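Local coordinates for protein myosin-I heavy chain (Dictyostelium discoideum, PDB 5EJR) that is an actin-based class VII motor with ATPase activity, here its C-terminal MyTH4-FERM tail unit (MF2), involved in the early steps of phagocytosis and in adhesion, at residues F216-K222 / V239-I245; F320-Y324 / K406-I410; R328-G334 / Q371-I377; N338-D343 / S415-L419. One frame throughout, in Å; residues are numbered along the deposited sequence.

Interaction 1 (F216-K222 / V239-I245); sequences FIDQSTK and VCRQYGI
The turn and second strand of a beta hairpin, F216-K222, pack on the C-terminal end of helix 232-243, with K222 and V239 as the closest CA pair at 6.2 Å. F216 to Q219 form a type I turn (Q219 N to F216 O 3.0 Å); its last residue, Q219, has positive phi (80°), and F216 N bonds S220 O at 3.0 Å before the strand starts at T221. The helix ends in a Schellman motif: G244 takes phi 106°, I245 N reaches C240 O at 3.0 Å, and G244 N makes a weak 3.2 Å bond to R241 O.

Aromatic and apolar contacts dominate. The rings of F216 (chi1 m) and Y243 (chi1 t) stack face to face, centroids 4.2 Å apart and planes at 20°. F216 CZ also lies 4.1 Å from V239 CB, its CE2 4.3 Å from I245 CD1, and K222 CB 3.8 Å from V239 CG1.

Polar contacts gather at the tyrosine tip. Y243 OH donates to D218 OD2 at 2.8 Å, while D218 OD1 accepts from S220 N (3.0 Å, an Asx turn) and S220 OG (2.7 Å).

V294 of strand 290-296 also touches F216 and V239. The hairpin followed by a helix packed against it is the opening beta-beta-alpha unit of the ubiquitin-like (beta-grasp) fold, consistent with the F1 lobe of the FERM domain.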
loop_
_atom_site.group_PDB
_atom_site.type_symbol
_atom_site.label_atom_id
_atom_site.label_comp_id
_atom_site.label_asym_id
_atom_site.label_seq_id
_atom_site.Cartn_x
_atom_site.Cartn_y
_atom_site.Cartn_z
ATOM N N PHE A 216 12.663 9.880 2.962
ATOM C CA PHE A 216 13.934 9.166 2.918
ATOM C C PHE A 216 14.439 9.150 4.348
ATOM O O PHE A 216 13.887 9.847 5.192
ATOM C CB PHE A 216 14.941 9.835 1.965
ATOM C CG PHE A 216 14.649 9.545 0.514
ATOM C CD1 PHE A 216 13.654 10.245 -0.167
ATOM C CD2 PHE A 216 15.384 8.593 -0.185
ATOM C CE1 PHE A 216 13.363 9.951 -1.512
ATOM C CE2 PHE A 216 15.103 8.313 -1.531
ATOM C CZ PHE A 216 14.083 8.982 -2.178
ATOM N N ILE A 217 15.464 8.348 4.625
ATOM C CA ILE A 217 16.058 8.169 5.952
ATOM C C ILE A 217 16.587 9.494 6.570
ATOM O O ILE A 217 16.597 9.627 7.789
ATOM C CB ILE A 217 17.146 7.043 5.886
ATOM C CG1 ILE A 217 17.583 6.548 7.293
ATOM C CG2 ILE A 217 18.343 7.446 5.028
ATOM C CD1 ILE A 217 16.654 5.526 7.921
ATOM N N ASP A 218 16.991 10.466 5.734
ATOM C CA ASP A 218 17.521 11.747 6.214
ATOM C C ASP A 218 16.406 12.720 6.620
ATOM O O ASP A 218 16.694 13.839 7.051
ATOM C CB ASP A 218 18.510 12.368 5.194
ATOM C CG ASP A 218 17.944 12.824 3.849
ATOM O OD1 ASP A 218 16.760 12.544 3.570
ATOM O OD2 ASP A 218 18.701 13.426 3.064
ATOM N N GLN A 219 15.131 12.268 6.495
ATOM C CA GLN A 219 13.887 12.986 6.805
ATOM C C GLN A 219 13.485 13.953 5.676
ATOM O O GLN A 219 12.452 14.622 5.776
ATOM C CB GLN A 219 13.915 13.668 8.192
ATOM C CG GLN A 219 14.045 12.701 9.358
ATOM C CD GLN A 219 14.363 13.430 10.640
ATOM O OE1 GLN A 219 15.530 13.582 11.023
ATOM N NE2 GLN A 219 13.334 13.914 11.330
ATOM N N SER A 220 14.259 13.965 4.570
ATOM C CA SER A 220 13.931 14.758 3.386
ATOM C C SER A 220 12.824 14.012 2.651
ATOM O O SER A 220 12.605 12.830 2.914
ATOM C CB SER A 220 15.159 14.981 2.501
ATOM O OG SER A 220 15.408 13.901 1.617
ATOM N N THR A 221 12.113 14.691 1.760
ATOM C CA THR A 221 10.963 14.125 1.053
ATOM C C THR A 221 11.075 14.369 -0.443
ATOM O O THR A 221 11.854 15.227 -0.872
ATOM C CB THR A 221 9.662 14.744 1.642
ATOM O OG1 THR A 221 9.752 14.806 3.065
ATOM C CG2 THR A 221 8.431 13.963 1.304
ATOM N N LYS A 222 10.312 13.595 -1.235
ATOM C CA LYS A 222 10.177 13.713 -2.686
ATOM C C LYS A 222 8.716 13.488 -3.060
ATOM O O LYS A 222 8.008 12.714 -2.404
ATOM C CB LYS A 222 11.100 12.740 -3.462
ATOM C CG LYS A 222 12.584 13.123 -3.470
ATOM C CD LYS A 222 12.905 14.255 -4.442
ATOM C CE LYS A 222 14.296 14.803 -4.258
ATOM N NZ LYS A 222 14.618 15.830 -5.287
ATOM N N VAL A 239 10.936 7.948 -7.238
ATOM C CA VAL A 239 11.538 8.759 -6.161
ATOM C C VAL A 239 13.038 8.559 -6.060
ATOM O O VAL A 239 13.743 9.492 -5.707
ATOM C CB VAL A 239 10.902 8.688 -4.760
ATOM C CG1 VAL A 239 9.605 9.459 -4.691
ATOM C CG2 VAL A 239 10.774 7.249 -4.239
ATOM N N CYS A 240 13.515 7.333 -6.322
ATOM C CA CYS A 240 14.941 7.026 -6.253
ATOM C C CYS A 240 15.714 7.750 -7.342
ATOM O O CYS A 240 16.781 8.271 -7.054
ATOM C CB CYS A 240 15.188 5.522 -6.241
ATOM S SG CYS A 240 14.757 4.746 -4.655
ATOM N N ARG A 241 15.139 7.842 -8.569
ATOM C CA ARG A 241 15.697 8.601 -9.694
ATOM C C ARG A 241 15.737 10.101 -9.354
ATOM O O ARG A 241 16.750 10.749 -9.610
ATOM C CB ARG A 241 14.884 8.387 -10.971
ATOM C CG ARG A 241 15.377 7.244 -11.832
ATOM C CD ARG A 241 14.372 6.860 -12.907
ATOM N NE ARG A 241 14.702 5.572 -13.532
ATOM C CZ ARG A 241 14.442 4.377 -13.001
ATOM N NH1 ARG A 241 13.861 4.282 -11.816
ATOM N NH2 ARG A 241 14.785 3.270 -13.645
ATOM N N GLN A 242 14.661 10.632 -8.741
ATOM C CA GLN A 242 14.578 12.032 -8.296
ATOM C C GLN A 242 15.660 12.352 -7.257
ATOM O O GLN A 242 16.288 13.405 -7.315
ATOM C CB GLN A 242 13.199 12.320 -7.689
ATOM C CG GLN A 242 12.134 12.623 -8.726
ATOM C CD GLN A 242 10.831 12.980 -8.068
ATOM O OE1 GLN A 242 10.663 14.072 -7.501
ATOM N NE2 GLN A 242 9.884 12.064 -8.118
ATOM N N TYR A 243 15.874 11.440 -6.303
ATOM C CA TYR A 243 16.900 11.608 -5.274
ATOM C C TYR A 243 18.322 11.594 -5.845
ATOM O O TYR A 243 19.218 12.187 -5.259
ATOM C CB TYR A 243 16.736 10.536 -4.192
ATOM C CG TYR A 243 17.380 10.917 -2.881
ATOM C CD1 TYR A 243 16.703 11.702 -1.954
ATOM C CD2 TYR A 243 18.660 10.481 -2.557
ATOM C CE1 TYR A 243 17.291 12.061 -0.747
ATOM C CE2 TYR A 243 19.272 10.858 -1.363
ATOM C CZ TYR A 243 18.576 11.636 -0.452
ATOM O OH TYR A 243 19.134 11.949 0.761
ATOM N N GLY A 244 18.511 10.938 -6.987
ATOM C CA GLY A 244 19.807 10.854 -7.639
ATOM C C GLY A 244 20.487 9.498 -7.519
ATOM O O GLY A 244 21.674 9.401 -7.824
ATOM N N ILE A 245 19.758 8.433 -7.077
ATOM C CA ILE A 245 20.327 7.084 -6.965
ATOM C C ILE A 245 20.539 6.611 -8.421
ATOM O O ILE A 245 19.662 6.853 -9.253
ATOM C CB ILE A 245 19.358 6.162 -6.161
ATOM C CG1 ILE A 245 19.229 6.632 -4.682
ATOM C CG2 ILE A 245 19.753 4.669 -6.258
ATOM C CD1 ILE A 245 17.964 6.165 -3.954
#

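Interaction 2 (F320-Y324 / K406-I410); sequences FELTY and KLMFI
This is a buried helix-helix contact within the all-helical F2 lobe of the FERM domain, joining helix 317-332 to helix 402-416. The short axes of 320-324 and 406-410 approach to 11.0 Å and cross at +44°, running broadly the same way; Y324 and K406 are the closest CA pair at 6.4 Å. Large side chains fill the gap. F320 (chi1 t) places CE1 3.7 Å from both L407 CD2 and I410 CD1, and its CZ 3.7 Å from K406 CB. Y324 (chi1 t) sets CE1 3.5 Å from F409 CD2 and CB 4.3 Å from I410 CD1. L351 and L354 of helix 341-355 also touch Y324.

K406, with chi1 m and the rest of its chain extended, lays CG over the Y324 ring face in a CH-pi contact, 3.7 Å from the centroid and 7° off the normal. Its NZ then meets E321 OE1 at 2.7 Å in a hydrogen-bonded salt bridge. One lysine thus serves both ways: its methylenes join the aromatic packing, and its ammonium is neutralised at the edge.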
loop_
_atom_site.group_PDB
_atom_site.type_symbol
_atom_site.label_atom_id
_atom_site.label_comp_id
_atom_site.label_asym_id
_atom_site.label_seq_id
_atom_site.Cartn_x
_atom_site.Cartn_y
_atom_site.Cartn_z
ATOM N N PHE A 320 25.491 5.253 -1.379
ATOM C CA PHE A 320 26.381 5.000 -0.251
ATOM C C PHE A 320 25.967 5.868 0.931
ATOM O O PHE A 320 25.918 5.384 2.052
ATOM C CB PHE A 320 27.847 5.263 -0.597
ATOM C CG PHE A 320 28.788 4.998 0.556
ATOM C CD1 PHE A 320 28.864 3.737 1.141
ATOM C CD2 PHE A 320 29.589 6.015 1.072
ATOM C CE1 PHE A 320 29.703 3.509 2.240
ATOM C CE2 PHE A 320 30.433 5.775 2.177
ATOM C CZ PHE A 320 30.502 4.522 2.728
ATOM N N GLU A 321 25.647 7.130 0.660
ATOM C CA GLU A 321 25.240 8.078 1.687
ATOM C C GLU A 321 23.920 7.655 2.366
ATOM O O GLU A 321 23.820 7.681 3.599
ATOM C CB GLU A 321 25.203 9.512 1.112
ATOM C CG GLU A 321 25.027 10.615 2.150
ATOM C CD GLU A 321 25.973 10.581 3.339
ATOM O OE1 GLU A 321 27.111 10.080 3.196
ATOM O OE2 GLU A 321 25.569 11.059 4.421
ATOM N N LEU A 322 22.947 7.203 1.573
ATOM C CA LEU A 322 21.679 6.726 2.109
ATOM C C LEU A 322 21.869 5.460 2.906
ATOM O O LEU A 322 21.207 5.276 3.925
ATOM C CB LEU A 322 20.640 6.508 1.031
ATOM C CG LEU A 322 20.020 7.748 0.429
ATOM C CD1 LEU A 322 19.158 7.363 -0.769
ATOM C CD2 LEU A 322 19.189 8.544 1.474
ATOM N N THR A 323 22.804 4.603 2.459
ATOM C CA THR A 323 23.131 3.361 3.163
ATOM C C THR A 323 23.755 3.654 4.507
ATOM O O THR A 323 23.334 3.060 5.503
ATOM C CB THR A 323 24.020 2.462 2.297
ATOM O OG1 THR A 323 23.318 2.204 1.083
ATOM C CG2 THR A 323 24.345 1.134 2.991
ATOM N N TYR A 324 24.791 4.519 4.526
ATOM C CA TYR A 324 25.480 4.876 5.760
ATOM C C TYR A 324 24.450 5.448 6.760
ATOM O O TYR A 324 24.398 4.995 7.897
ATOM C CB TYR A 324 26.635 5.879 5.488
ATOM C CG TYR A 324 27.056 6.594 6.757
ATOM C CD1 TYR A 324 27.671 5.903 7.800
ATOM C CD2 TYR A 324 26.765 7.941 6.948
ATOM C CE1 TYR A 324 28.018 6.544 8.983
ATOM C CE2 TYR A 324 27.071 8.582 8.145
ATOM C CZ TYR A 324 27.668 7.871 9.169
ATOM O OH TYR A 324 28.004 8.520 10.321
ATOM N N LYS A 406 33.099 6.058 7.225
ATOM C CA LYS A 406 31.772 5.501 7.004
ATOM C C LYS A 406 31.876 3.990 6.664
ATOM O O LYS A 406 31.126 3.186 7.226
ATOM C CB LYS A 406 31.000 6.308 5.936
ATOM C CG LYS A 406 30.666 7.759 6.369
ATOM C CD LYS A 406 30.050 8.553 5.239
ATOM C CE LYS A 406 30.029 10.028 5.542
ATOM N NZ LYS A 406 29.370 10.799 4.468
ATOM N N LEU A 407 32.910 3.613 5.884
ATOM C CA LEU A 407 33.168 2.214 5.518
ATOM C C LEU A 407 33.610 1.412 6.733
ATOM O O LEU A 407 33.207 0.261 6.875
ATOM C CB LEU A 407 34.250 2.124 4.407
ATOM C CG LEU A 407 33.865 2.650 3.018
ATOM C CD1 LEU A 407 35.099 2.855 2.138
ATOM C CD2 LEU A 407 32.941 1.704 2.315
ATOM N N MET A 408 34.421 2.034 7.623
ATOM C CA MET A 408 34.938 1.428 8.856
ATOM C C MET A 408 33.757 1.180 9.800
ATOM O O MET A 408 33.698 0.141 10.449
ATOM C CB MET A 408 35.920 2.394 9.556
ATOM C CG MET A 408 37.322 2.388 9.016
ATOM S SD MET A 408 38.356 3.651 9.853
ATOM C CE MET A 408 38.556 2.914 11.480
ATOM N N PHE A 409 32.863 2.168 9.917
ATOM C CA PHE A 409 31.664 2.049 10.757
ATOM C C PHE A 409 30.798 0.874 10.251
ATOM O O PHE A 409 30.456 -0.007 11.029
ATOM C CB PHE A 409 30.870 3.364 10.738
ATOM C CG PHE A 409 29.462 3.244 11.285
ATOM C CD1 PHE A 409 29.239 2.934 12.626
ATOM C CD2 PHE A 409 28.359 3.375 10.447
ATOM C CE1 PHE A 409 27.935 2.815 13.126
ATOM C CE2 PHE A 409 27.061 3.244 10.945
ATOM C CZ PHE A 409 26.860 2.946 12.278
ATOM N N ILE A 410 30.515 0.832 8.928
ATOM C CA ILE A 410 29.719 -0.263 8.368
ATOM C C ILE A 410 30.413 -1.611 8.577
ATOM O O ILE A 410 29.752 -2.555 8.953
ATOM C CB ILE A 410 29.333 -0.020 6.889
ATOM C CG1 ILE A 410 28.487 1.279 6.762
ATOM C CG2 ILE A 410 28.591 -1.243 6.339
ATOM C CD1 ILE A 410 28.492 1.988 5.391
#

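Interaction 3 (R328-G334 / Q371-I377). With EDO (1,2-ethanediol), chain H.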
loop_
_atom_site.group_PDB
_atom_site.type_symbol
_atom_site.label_atom_id
_atom_site.label_comp_id
_atom_site.label_asym_id
_atom_site.label_seq_id
_atom_site.Cartn_x
_atom_site.Cartn_y
_atom_site.Cartn_z
ATOM N N ARG A 328 23.449 3.882 10.391
ATOM C CA ARG A 328 23.707 4.772 11.532
ATOM C C ARG A 328 22.418 4.957 12.335
ATOM O O ARG A 328 22.460 4.887 13.555
ATOM C CB ARG A 328 24.240 6.149 11.092
ATOM C CG ARG A 328 24.954 6.872 12.263
ATOM C CD ARG A 328 25.061 8.364 11.978
ATOM N NE ARG A 328 25.896 9.074 12.957
ATOM C CZ ARG A 328 25.433 9.605 14.094
ATOM N NH1 ARG A 328 24.156 9.474 14.425
ATOM N NH2 ARG A 328 26.253 10.261 14.912
ATOM N N ASP A 329 21.280 5.150 11.648
ATOM C CA ASP A 329 19.962 5.320 12.278
ATOM C C ASP A 329 19.539 4.082 13.050
ATOM O O ASP A 329 19.037 4.191 14.186
ATOM C CB ASP A 329 18.914 5.736 11.242
ATOM C CG ASP A 329 17.529 5.866 11.834
ATOM O OD1 ASP A 329 17.245 6.914 12.447
ATOM O OD2 ASP A 329 16.741 4.901 11.713
ATOM N N GLU A 330 19.775 2.883 12.455
ATOM C CA GLU A 330 19.459 1.600 13.103
ATOM C C GLU A 330 20.335 1.417 14.343
ATOM O O GLU A 330 19.854 0.919 15.383
ATOM C CB GLU A 330 19.691 0.436 12.114
ATOM C CG GLU A 330 18.624 0.409 11.035
ATOM C CD GLU A 330 18.972 -0.460 9.840
ATOM O OE1 GLU A 330 18.040 -0.868 9.117
ATOM O OE2 GLU A 330 20.175 -0.705 9.599
ATOM N N TRP A 331 21.629 1.794 14.224
ATOM C CA TRP A 331 22.555 1.768 15.354
ATOM C C TRP A 331 22.003 2.711 16.449
ATOM O O TRP A 331 21.967 2.313 17.615
ATOM C CB TRP A 331 23.936 2.266 14.937
ATOM C CG TRP A 331 24.866 2.601 16.077
ATOM C CD1 TRP A 331 25.258 3.847 16.479
ATOM C CD2 TRP A 331 25.472 1.675 16.984
ATOM N NE1 TRP A 331 26.082 3.752 17.581
ATOM C CE2 TRP A 331 26.212 2.428 17.925
ATOM C CE3 TRP A 331 25.431 0.271 17.117
ATOM C CZ2 TRP A 331 26.982 1.820 18.934
ATOM C CZ3 TRP A 331 26.190 -0.330 18.118
ATOM C CH2 TRP A 331 26.911 0.447 19.047
ATOM N N MET A 332 21.586 3.931 16.077
ATOM C CA MET A 332 21.084 4.907 17.075
ATOM C C MET A 332 19.739 4.519 17.718
ATOM O O MET A 332 19.440 4.997 18.810
ATOM C CB MET A 332 21.030 6.331 16.521
ATOM C CG MET A 332 22.405 6.969 16.402
ATOM S SD MET A 332 23.527 6.842 17.835
ATOM C CE MET A 332 22.711 7.947 19.062
ATOM N N LYS A 333 18.955 3.650 17.049
ATOM C CA LYS A 333 17.681 3.104 17.542
ATOM C C LYS A 333 17.886 1.816 18.343
ATOM O O LYS A 333 16.914 1.203 18.780
ATOM C CB LYS A 333 16.714 2.854 16.390
ATOM C CG LYS A 333 15.987 4.091 15.915
ATOM C CD LYS A 333 15.353 3.783 14.558
ATOM C CE LYS A 333 14.436 4.887 14.084
ATOM N NZ LYS A 333 15.121 6.209 14.106
ATOM N N GLY A 334 19.132 1.416 18.546
ATOM C CA GLY A 334 19.461 0.241 19.347
ATOM C C GLY A 334 19.192 -1.090 18.667
ATOM O O GLY A 334 19.109 -2.114 19.343
ATOM N N GLN A 371 25.115 11.615 20.996
ATOM C CA GLN A 371 24.933 11.723 19.541
ATOM C C GLN A 371 25.399 10.445 18.817
ATOM O O GLN A 371 25.154 10.296 17.608
ATOM C CB GLN A 371 25.740 12.916 19.013
ATOM C CG GLN A 371 25.276 14.311 19.508
ATOM C CD GLN A 371 26.174 15.385 18.910
ATOM O OE1 GLN A 371 27.358 15.541 19.263
ATOM N NE2 GLN A 371 25.661 16.087 17.918
ATOM N N VAL A 372 26.116 9.562 19.517
ATOM C CA VAL A 372 26.751 8.400 18.881
ATOM C C VAL A 372 26.516 7.038 19.556
ATOM O O VAL A 372 26.972 6.008 19.016
ATOM C CB VAL A 372 28.280 8.640 18.682
ATOM C CG1 VAL A 372 28.525 9.847 17.790
ATOM C CG2 VAL A 372 29.024 8.769 20.027
ATOM N N LEU A 373 25.810 6.994 20.691
ATOM C CA LEU A 373 25.518 5.695 21.301
ATOM C C LEU A 373 24.031 5.623 21.534
ATOM O O LEU A 373 23.493 6.595 22.068
ATOM C CB LEU A 373 26.190 5.515 22.662
ATOM C CG LEU A 373 27.617 5.111 22.767
ATOM C CD1 LEU A 373 27.961 4.955 24.248
ATOM C CD2 LEU A 373 27.912 3.777 21.988
ATOM N N PRO A 374 23.340 4.504 21.201
ATOM C CA PRO A 374 21.897 4.430 21.517
ATOM C C PRO A 374 21.711 4.181 23.019
ATOM O O PRO A 374 22.600 3.605 23.651
ATOM C CB PRO A 374 21.422 3.207 20.722
ATOM C CG PRO A 374 22.638 2.329 20.646
ATOM C CD PRO A 374 23.833 3.254 20.581
ATOM N N ASP A 375 20.533 4.519 23.571
ATOM C CA ASP A 375 20.235 4.301 25.006
ATOM C C ASP A 375 20.406 2.861 25.439
ATOM O O ASP A 375 20.899 2.607 26.532
ATOM C CB ASP A 375 18.810 4.770 25.344
ATOM C CG ASP A 375 18.606 6.268 25.253
ATOM O OD1 ASP A 375 19.607 7.003 24.996
ATOM O OD2 ASP A 375 17.462 6.715 25.434
ATOM N N GLN A 376 20.006 1.904 24.577
ATOM C CA GLN A 376 20.083 0.463 24.844
ATOM C C GLN A 376 21.499 -0.007 25.240
ATOM O O GLN A 376 21.661 -0.807 26.162
ATOM C CB GLN A 376 19.543 -0.315 23.621
ATOM C CG GLN A 376 18.043 -0.124 23.377
ATOM C CD GLN A 376 17.618 1.090 22.556
ATOM O OE1 GLN A 376 18.392 2.029 22.273
ATOM N NE2 GLN A 376 16.342 1.097 22.162
ATOM N N ILE A 377 22.531 0.551 24.590
ATOM C CA ILE A 377 23.942 0.266 24.878
ATOM C C ILE A 377 24.404 1.141 26.073
ATOM O O ILE A 377 25.125 0.669 26.945
ATOM C CB ILE A 377 24.769 0.600 23.591
ATOM C CG1 ILE A 377 24.449 -0.374 22.392
ATOM C CG2 ILE A 377 26.261 0.690 23.863
ATOM C CD1 ILE A 377 24.804 -1.759 22.569
HETATM C C1 EDO H . 21.355 -3.520 7.593
HETATM O O1 EDO H . 20.318 -4.415 7.936
HETATM C C2 EDO H . 20.934 -2.229 6.825
HETATM O O2 EDO H . 19.643 -1.726 7.117
HETATM O O HOH W 1 22.847 11.158 16.499
HETATM O O HOH W 2 18.577 5.882 21.784
HETATM O O HOH W 3 17.251 3.875 20.674
#
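Two side chains of helix 317-332 bond directly to successive backbone carbonyls of the segment 371-377: R328 NH2 donates to Q371 O at 2.9 Å, and W331 NE1 to V372 O at 2.8 Å with a nearly straight 169° angle. Water 1 adds a second path, 3.0 Å from R328 NH1 and 2.7 Å from Q371 O. P374, the N-cap residue of helix 375-378, lies over a face of the indole, its CD 4.0 Å from the centroid of the five-membered ring in a CH-pi contact. W331 CZ2 lies 3.7 Å from L373 CD2. M332 SD approaches V372 C at 3.5 Å, and M332 CA and P374 CA are only 4.5 Å apart.

The helix closes in a Schellman motif at G334 (phi 75°). A CB there would clash with Q376 CD, so glycine suits both the positive phi and the close packing. Waters 2 and 3 bridge M332 O to D375 N and to Q376 OE1.

Around this junction in the FERM F2 lobe, W331 also packs on I347 and L351 of helix 341-355 and on I413 of helix 402-416, while W386 of helix 383-394 touches L373 and I377.

Interaction 4 (N338-D343 / S415-L419); sequences NVNEKD and SKSPL. With EDO (1,2-ethanediol), chain F.
Neither segment is regular throughout. N338 bends (phi/psi -82/47°) and V339 is extended (-133/135°) before helix 341-355, and N340 is its N-cap: N340 OD1 (chi1 p) accepts from D343 N at 2.9 Å. The other segment begins in the last, weakly bonded turn of helix 402-416 and runs on through S417 and P418. The closest CA pair is N338 with S417, 5.8 Å apart.

N338 (chi1 t) points its amide across, giving a weak hydrogen bond from ND2 to K416 O at 2.8 Å (angle 119°), with ND2 3.5 Å from P418 CD. One water lies 2.8 Å from N338 N and 2.7 Å from S417 OG. K416 (chi1 m, chi2 and chi3 t, chi4 m) brings NZ to D343 OD2 at 3.0 Å, a salt bridge whose hydrogen bond is weak, while its CD passes 4.3 Å from V339 CG2.

This surface contact joins the start of helix 341-355 to the end of helix 402-416 in the FERM domain; beyond it, P418 and L419 touch F448 of strand 444-448.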
loop_
_atom_site.group_PDB
_atom_site.type_symbol
_atom_site.label_atom_id
_atom_site.label_comp_id
_atom_site.label_asym_id
_atom_site.label_seq_id
_atom_site.Cartn_x
_atom_site.Cartn_y
_atom_site.Cartn_z
ATOM N N ASN A 338 24.560 -6.995 19.407
ATOM C CA ASN A 338 25.511 -8.115 19.550
ATOM C C ASN A 338 26.932 -7.520 19.646
ATOM O O ASN A 338 27.887 -7.959 18.994
ATOM C CB ASN A 338 25.398 -9.130 18.384
ATOM C CG ASN A 338 26.234 -10.387 18.589
ATOM O OD1 ASN A 338 26.545 -10.791 19.723
ATOM N ND2 ASN A 338 26.657 -11.014 17.500
ATOM N N VAL A 339 27.066 -6.511 20.472
ATOM C CA VAL A 339 28.305 -5.760 20.562
ATOM C C VAL A 339 28.712 -5.552 22.023
ATOM O O VAL A 339 27.852 -5.305 22.868
ATOM C CB VAL A 339 28.011 -4.460 19.742
ATOM C CG1 VAL A 339 27.289 -3.384 20.545
ATOM C CG2 VAL A 339 29.219 -3.924 19.014
ATOM N N ASN A 340 30.000 -5.758 22.346
ATOM C CA ASN A 340 30.451 -5.532 23.711
ATOM C C ASN A 340 30.788 -4.026 23.900
ATOM O O ASN A 340 30.744 -3.269 22.926
ATOM C CB ASN A 340 31.586 -6.490 24.109
ATOM C CG ASN A 340 32.972 -6.177 23.583
ATOM O OD1 ASN A 340 33.177 -5.292 22.752
ATOM N ND2 ASN A 340 33.971 -6.890 24.093
ATOM N N GLU A 341 31.114 -3.600 25.132
ATOM C CA GLU A 341 31.425 -2.198 25.456
ATOM C C GLU A 341 32.647 -1.640 24.702
ATOM O O GLU A 341 32.616 -0.485 24.281
ATOM C CB GLU A 341 31.557 -2.002 26.964
ATOM C CG GLU A 341 30.208 -2.177 27.661
ATOM C CD GLU A 341 30.215 -2.429 29.160
ATOM O OE1 GLU A 341 31.315 -2.579 29.742
ATOM O OE2 GLU A 341 29.115 -2.456 29.760
ATOM N N LYS A 342 33.698 -2.448 24.520
ATOM C CA LYS A 342 34.892 -2.049 23.750
ATOM C C LYS A 342 34.504 -1.792 22.279
ATOM O O LYS A 342 34.824 -0.735 21.760
ATOM C CB LYS A 342 36.017 -3.093 23.847
ATOM C CG LYS A 342 37.330 -2.568 23.249
ATOM C CD LYS A 342 38.450 -3.591 23.253
ATOM C CE LYS A 342 39.739 -3.012 22.706
ATOM N NZ LYS A 342 39.770 -3.002 21.219
ATOM N N ASP A 343 33.757 -2.712 21.644
ATOM C CA ASP A 343 33.281 -2.549 20.267
ATOM C C ASP A 343 32.405 -1.319 20.135
ATOM O O ASP A 343 32.506 -0.606 19.128
ATOM C CB ASP A 343 32.482 -3.787 19.808
ATOM C CG ASP A 343 33.279 -5.083 19.741
ATOM O OD1 ASP A 343 34.529 -5.010 19.642
ATOM O OD2 ASP A 343 32.651 -6.174 19.786
ATOM N N SER A 415 30.214 -6.889 10.665
ATOM C CA SER A 415 30.967 -8.056 11.132
ATOM C C SER A 415 30.466 -8.617 12.460
ATOM O O SER A 415 30.722 -9.778 12.771
ATOM C CB SER A 415 32.454 -7.721 11.252
ATOM O OG SER A 415 32.702 -6.790 12.296
ATOM N N LYS A 416 29.816 -7.783 13.273
ATOM C CA LYS A 416 29.395 -8.198 14.596
ATOM C C LYS A 416 27.913 -8.508 14.714
ATOM O O LYS A 416 27.501 -9.081 15.716
ATOM C CB LYS A 416 29.834 -7.139 15.620
ATOM C CG LYS A 416 31.352 -7.201 15.818
ATOM C CD LYS A 416 31.945 -5.967 16.429
ATOM C CE LYS A 416 33.453 -6.057 16.398
ATOM N NZ LYS A 416 33.970 -7.161 17.251
ATOM N N SER A 417 27.119 -8.189 13.689
ATOM C CA SER A 417 25.669 -8.360 13.744
ATOM C C SER A 417 25.108 -9.369 12.744
ATOM O O SER A 417 25.046 -9.084 11.542
ATOM C CB SER A 417 24.979 -7.010 13.594
ATOM O OG SER A 417 25.699 -6.027 14.318
ATOM N N PRO A 418 24.627 -10.542 13.218
ATOM C CA PRO A 418 24.051 -11.526 12.270
ATOM C C PRO A 418 22.782 -11.052 11.561
ATOM O O PRO A 418 22.447 -11.580 10.519
ATOM C CB PRO A 418 23.796 -12.773 13.125
ATOM C CG PRO A 418 24.416 -12.509 14.454
ATOM C CD PRO A 418 24.609 -11.039 14.609
ATOM N N LEU A 419 22.111 -10.036 12.086
ATOM C CA LEU A 419 20.910 -9.496 11.452
ATOM C C LEU A 419 21.256 -8.454 10.363
ATOM O O LEU A 419 20.349 -7.996 9.672
ATOM C CB LEU A 419 19.986 -8.856 12.503
ATOM C CG LEU A 419 19.256 -9.786 13.499
ATOM C CD1 LEU A 419 18.516 -8.973 14.517
ATOM C CD2 LEU A 419 18.273 -10.718 12.798
HETATM C C1 EDO F . 22.021 -14.701 8.976
HETATM O O1 EDO F . 22.549 -14.200 10.196
HETATM C C2 EDO F . 23.239 -15.035 8.107
HETATM O O2 EDO F . 22.828 -15.530 6.866
HETATM O O HOH W 4 24.471 -6.439 16.689
#

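From the N terminus, interaction 1 closes first, a short loop of 16 intervening residues within the ubiquitin-like lobe, before the other three open. Interaction 2 spans 81 residues between helices 317-332 and 402-416; interaction 3, which starts later on helix 317-332, closes within that span. Interaction 4 crosses both, opening at 338-343 before either has closed and ending at 415-419 beyond them. Among the contacts between the lobes, L322 packs CD2 3.5 Å from Y243 OH and CD1 3.6 Å from I245 CD1, and I217 touches D329. Within the helical lobe, F409 packs on R328 and W331 between interactions 2 and 3, and V339 touches I377 and W331 between interactions 3 and 4.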